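Local coordinates for protein malonyl CoA-ACP transacylase (Xanthomonas oryzae pv. oryzae, PDB 3K89) that probably transfers the malonyl group from malonyl-CoA to holo-acyl carrier protein, releasing CoA, at residues A[33-45]-A[107-119]. Sequence-based numbering, arbitrary orientation.
Sequences ETFAEASEGAGVD and LSLHDGAHLVRLR
Gly41 lies beneath the imidazole of His110: its CA is 3.7 Å from the ring centroid, over the ring face, which qualifies as a CH-pi contact. With CG anti to the backbone N (chi1 -177°), the His110 side chain is carried over the glycine. The same CA also approaches His110 O at 3.4 Å as a CA-H...O contact, an approach open to it because Gly41 has no side chain. Such close backbones fit helices 33-42 and 109-119, whose axes come within 6.9 Å and cross at -50°, a glycine- and alanine-lined helix crossing within the acyl transferase domain, partly buried and away from the predicted active-site residues. Ala38 CB meets Ala113 CB at 4.0 Å and also the CD1 branch of Leu109 at 3.9 Å. The Leu109 and Thr34 side chains cross at about a right angle, CD2 of Leu109 meeting CG2 of Thr34 at 3.6 Å. Leu109 crosses the extended Glu37 chain at a slant, CD2 lying 3.7 Å from Glu37 CD; the Glu37 carboxylate takes a water shared with His110 N and a salt bridge from Arg77. Where helix 33-42 ends, Arg117 NH1 donates to Ala42 O (2.8 Å, 157° at the hydrogen), the acceptor lying in the guanidinium plane; Arg117 NE forms a salt bridge with Glu62.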
loop_
_atom_site.group_PDB
_atom_site.type_symbol
_atom_site.label_atom_id
_atom_site.label_comp_id
_atom_site.label_asym_id
_atom_site.label_seq_id
_atom_site.Cartn_x
_atom_site.Cartn_y
_atom_site.Cartn_z
ATOM N N GLU A 33 9.009 17.726 9.610
ATOM C CA GLU A 33 10.116 17.128 10.352
ATOM C C GLU A 33 10.213 15.623 10.047
ATOM O O GLU A 33 11.313 15.091 9.851
ATOM C CB GLU A 33 9.969 17.375 11.854
ATOM C CG GLU A 33 10.167 18.826 12.229
ATOM C CD GLU A 33 9.772 19.120 13.672
ATOM O OE1 GLU A 33 9.313 18.199 14.390
ATOM O OE2 GLU A 33 9.909 20.298 14.078
ATOM N N THR A 34 9.055 14.958 10.003
ATOM C CA THR A 34 8.992 13.537 9.658
ATOM C C THR A 34 9.471 13.294 8.228
ATOM O O THR A 34 10.224 12.346 7.984
ATOM C CB THR A 34 7.566 13.009 9.882
ATOM O OG1 THR A 34 7.309 13.118 11.282
ATOM C CG2 THR A 34 7.436 11.551 9.474
ATOM N N PHE A 35 9.046 14.144 7.296
ATOM C CA PHE A 35 9.527 14.019 5.912
ATOM C C PHE A 35 11.040 14.203 5.829
ATOM O O PHE A 35 11.693 13.479 5.095
ATOM C CB PHE A 35 8.830 15.000 4.970
ATOM C CG PHE A 35 7.546 14.476 4.385
ATOM C CD1 PHE A 35 6.377 14.488 5.131
ATOM C CD2 PHE A 35 7.506 14.004 3.080
ATOM C CE1 PHE A 35 5.169 14.008 4.589
ATOM C CE2 PHE A 35 6.315 13.515 2.515
ATOM C CZ PHE A 35 5.133 13.527 3.275
ATOM N N ALA A 36 11.577 15.131 6.615
ATOM C CA ALA A 36 13.017 15.378 6.604
ATOM C C ALA A 36 13.776 14.142 7.080
ATOM O O ALA A 36 14.783 13.766 6.491
ATOM C CB ALA A 36 13.352 16.598 7.449
ATOM N N GLU A 37 13.254 13.491 8.116
ATOM C CA GLU A 37 13.848 12.268 8.662
ATOM C C GLU A 37 13.812 11.136 7.629
ATOM O O GLU A 37 14.810 10.461 7.392
ATOM C CB GLU A 37 13.086 11.886 9.932
ATOM C CG GLU A 37 13.590 10.647 10.671
ATOM C CD GLU A 37 12.820 10.367 11.944
ATOM O OE1 GLU A 37 12.241 11.326 12.515
ATOM O OE2 GLU A 37 12.821 9.183 12.385
ATOM N N ALA A 38 12.665 10.973 6.987
ATOM C CA ALA A 38 12.513 9.972 5.942
ATOM C C ALA A 38 13.448 10.274 4.775
ATOM O O ALA A 38 14.064 9.346 4.210
ATOM C CB ALA A 38 11.041 9.921 5.475
ATOM N N SER A 39 13.573 11.560 4.428
ATOM C CA SER A 39 14.382 11.987 3.273
ATOM C C SER A 39 15.852 11.618 3.439
ATOM O O SER A 39 16.520 11.251 2.464
ATOM C CB SER A 39 14.259 13.496 3.052
ATOM O OG SER A 39 12.956 13.818 2.589
ATOM N N GLU A 40 16.351 11.708 4.668
ATOM C CA GLU A 40 17.719 11.256 4.965
ATOM C C GLU A 40 17.950 9.787 4.604
ATOM O O GLU A 40 19.003 9.429 4.061
ATOM C CB GLU A 40 18.091 11.545 6.430
ATOM C CG GLU A 40 18.302 13.041 6.707
ATOM C CD GLU A 40 19.293 13.688 5.724
ATOM O OE1 GLU A 40 20.422 13.155 5.564
ATOM O OE2 GLU A 40 18.937 14.719 5.103
ATOM N N GLY A 41 16.954 8.947 4.871
ATOM C CA GLY A 41 17.034 7.532 4.524
ATOM C C GLY A 41 16.882 7.327 3.029
ATOM O O GLY A 41 17.607 6.511 2.426
ATOM N N ALA A 42 15.949 8.057 2.426
ATOM C CA ALA A 42 15.602 7.853 1.009
ATOM C C ALA A 42 16.634 8.410 0.046
ATOM O O ALA A 42 16.734 7.938 -1.087
ATOM C CB ALA A 42 14.223 8.447 0.682
ATOM N N GLY A 43 17.377 9.422 0.474
ATOM C CA GLY A 43 18.369 10.075 -0.408
ATOM C C GLY A 43 17.821 11.170 -1.310
ATOM O O GLY A 43 18.510 11.663 -2.232
ATOM N N VAL A 44 16.584 11.578 -1.050
ATOM C CA VAL A 44 15.894 12.574 -1.850
ATOM C C VAL A 44 15.003 13.393 -0.898
ATOM O O VAL A 44 14.506 12.828 0.084
ATOM C CB VAL A 44 15.089 11.873 -3.000
ATOM C CG1 VAL A 44 14.176 10.779 -2.461
ATOM C CG2 VAL A 44 14.345 12.858 -3.844
ATOM N N ASP A 45 14.837 14.693 -1.165
ATOM C CA ASP A 45 13.950 15.579 -0.387
ATOM C C ASP A 45 12.497 15.253 -0.739
ATOM O O ASP A 45 11.948 15.736 -1.739
ATOM C CB ASP A 45 14.252 17.070 -0.648
ATOM C CG ASP A 45 13.487 18.020 0.288
ATOM O OD1 ASP A 45 12.410 17.663 0.828
ATOM O OD2 ASP A 45 13.967 19.164 0.476
ATOM N N LEU A 107 10.754 -1.243 12.063
ATOM C CA LEU A 107 11.824 -0.546 11.374
ATOM C C LEU A 107 11.845 0.926 11.781
ATOM O O LEU A 107 10.790 1.535 11.962
ATOM C CB LEU A 107 11.600 -0.595 9.861
ATOM C CG LEU A 107 11.798 -1.961 9.191
ATOM C CD1 LEU A 107 11.333 -1.836 7.739
ATOM C CD2 LEU A 107 13.246 -2.413 9.245
ATOM N N SER A 108 13.034 1.511 11.882
ATOM C CA SER A 108 13.127 2.983 11.999
ATOM C C SER A 108 12.570 3.641 10.738
ATOM O O SER A 108 12.547 3.029 9.667
ATOM C CB SER A 108 14.581 3.414 12.201
ATOM O OG SER A 108 15.341 3.170 11.019
ATOM N N LEU A 109 12.146 4.900 10.861
ATOM C CA LEU A 109 11.674 5.633 9.676
ATOM C C LEU A 109 12.789 5.774 8.634
ATOM O O LEU A 109 12.562 5.591 7.429
ATOM C CB LEU A 109 11.100 6.996 10.083
ATOM C CG LEU A 109 10.717 7.947 8.941
ATOM C CD1 LEU A 109 9.680 7.339 8.002
ATOM C CD2 LEU A 109 10.237 9.262 9.569
ATOM N N HIS A 110 13.999 6.063 9.102
ATOM C CA HIS A 110 15.177 6.164 8.223
ATOM C C HIS A 110 15.345 4.888 7.372
ATOM O O HIS A 110 15.467 4.956 6.136
ATOM C CB HIS A 110 16.429 6.356 9.084
ATOM C CG HIS A 110 17.690 6.533 8.296
ATOM N ND1 HIS A 110 18.405 5.469 7.777
ATOM C CD2 HIS A 110 18.373 7.649 7.948
ATOM C CE1 HIS A 110 19.469 5.926 7.139
ATOM N NE2 HIS A 110 19.471 7.244 7.225
ATOM N N ASP A 111 15.382 3.748 8.055
ATOM C CA ASP A 111 15.556 2.451 7.386
ATOM C C ASP A 111 14.381 2.106 6.483
ATOM O O ASP A 111 14.574 1.568 5.404
ATOM C CB ASP A 111 15.756 1.335 8.397
ATOM C CG ASP A 111 17.143 1.332 9.007
ATOM O OD1 ASP A 111 18.035 2.074 8.531
ATOM O OD2 ASP A 111 17.339 0.553 9.947
ATOM N N GLY A 112 13.159 2.392 6.933
ATOM C CA GLY A 112 11.986 2.125 6.115
ATOM C C GLY A 112 12.027 2.893 4.812
ATOM O O GLY A 112 11.753 2.322 3.729
ATOM N N ALA A 113 12.381 4.176 4.911
ATOM C CA ALA A 113 12.438 5.048 3.734
ATOM C C ALA A 113 13.525 4.568 2.785
ATOM O O ALA A 113 13.310 4.529 1.571
ATOM C CB ALA A 113 12.677 6.505 4.153
ATOM N N HIS A 114 14.680 4.197 3.339
ATOM C CA HIS A 114 15.769 3.649 2.508
ATOM C C HIS A 114 15.316 2.355 1.824
ATOM O O HIS A 114 15.505 2.165 0.606
ATOM C CB HIS A 114 17.008 3.401 3.372
ATOM C CG HIS A 114 18.104 2.669 2.661
ATOM N ND1 HIS A 114 18.754 3.188 1.562
ATOM C CD2 HIS A 114 18.681 1.470 2.910
ATOM C CE1 HIS A 114 19.675 2.333 1.155
ATOM N NE2 HIS A 114 19.653 1.283 1.958
ATOM N N LEU A 115 14.685 1.483 2.601
ATOM C CA LEU A 115 14.301 0.182 2.103
ATOM C C LEU A 115 13.299 0.268 0.947
ATOM O O LEU A 115 13.406 -0.481 -0.014
ATOM C CB LEU A 115 13.733 -0.667 3.243
ATOM C CG LEU A 115 13.302 -2.100 2.903
ATOM C CD1 LEU A 115 14.457 -2.917 2.321
ATOM C CD2 LEU A 115 12.712 -2.787 4.138
ATOM N N VAL A 116 12.315 1.153 1.060
ATOM C CA VAL A 116 11.303 1.227 0.002
ATOM C C VAL A 116 11.773 2.003 -1.224
ATOM O O VAL A 116 11.270 1.765 -2.325
ATOM C CB VAL A 116 9.915 1.686 0.509
ATOM C CG1 VAL A 116 9.433 0.758 1.637
ATOM C CG2 VAL A 116 9.947 3.166 0.948
ATOM N N ARG A 117 12.740 2.909 -1.056
ATOM C CA ARG A 117 13.427 3.454 -2.237
ATOM C C ARG A 117 14.095 2.297 -3.005
ATOM O O ARG A 117 13.939 2.197 -4.235
ATOM C CB ARG A 117 14.452 4.532 -1.848
ATOM C CG ARG A 117 15.301 5.034 -3.044
ATOM C CD ARG A 117 14.877 6.397 -3.502
ATOM N NE ARG A 117 15.499 6.789 -4.779
ATOM C CZ ARG A 117 16.592 7.544 -4.905
ATOM N NH1 ARG A 117 17.234 8.009 -3.838
ATOM N NH2 ARG A 117 17.049 7.834 -6.128
ATOM N N LEU A 118 14.789 1.416 -2.283
ATOM C CA LEU A 118 15.403 0.227 -2.894
ATOM C C LEU A 118 14.341 -0.683 -3.495
ATOM O O LEU A 118 14.490 -1.150 -4.627
ATOM C CB LEU A 118 16.260 -0.557 -1.902
ATOM C CG LEU A 118 17.539 0.106 -1.399
ATOM C CD1 LEU A 118 18.243 -0.842 -0.445
ATOM C CD2 LEU A 118 18.461 0.502 -2.562
ATOM N N ARG A 119 13.249 -0.910 -2.755
ATOM C CA ARG A 119 12.159 -1.750 -3.265
ATOM C C ARG A 119 11.653 -1.248 -4.623
ATOM O O ARG A 119 11.558 -2.026 -5.587
ATOM C CB ARG A 119 11.003 -1.808 -2.236
ATOM C CG ARG A 119 9.811 -2.704 -2.630
ATOM C CD ARG A 119 8.849 -2.775 -1.441
ATOM N NE ARG A 119 7.626 -3.557 -1.693
ATOM C CZ ARG A 119 6.496 -3.065 -2.203
ATOM N NH1 ARG A 119 6.434 -1.797 -2.595
ATOM N NH2 ARG A 119 5.416 -3.852 -2.332
HETATM O O HOH W 1 14.507 7.122 11.753
#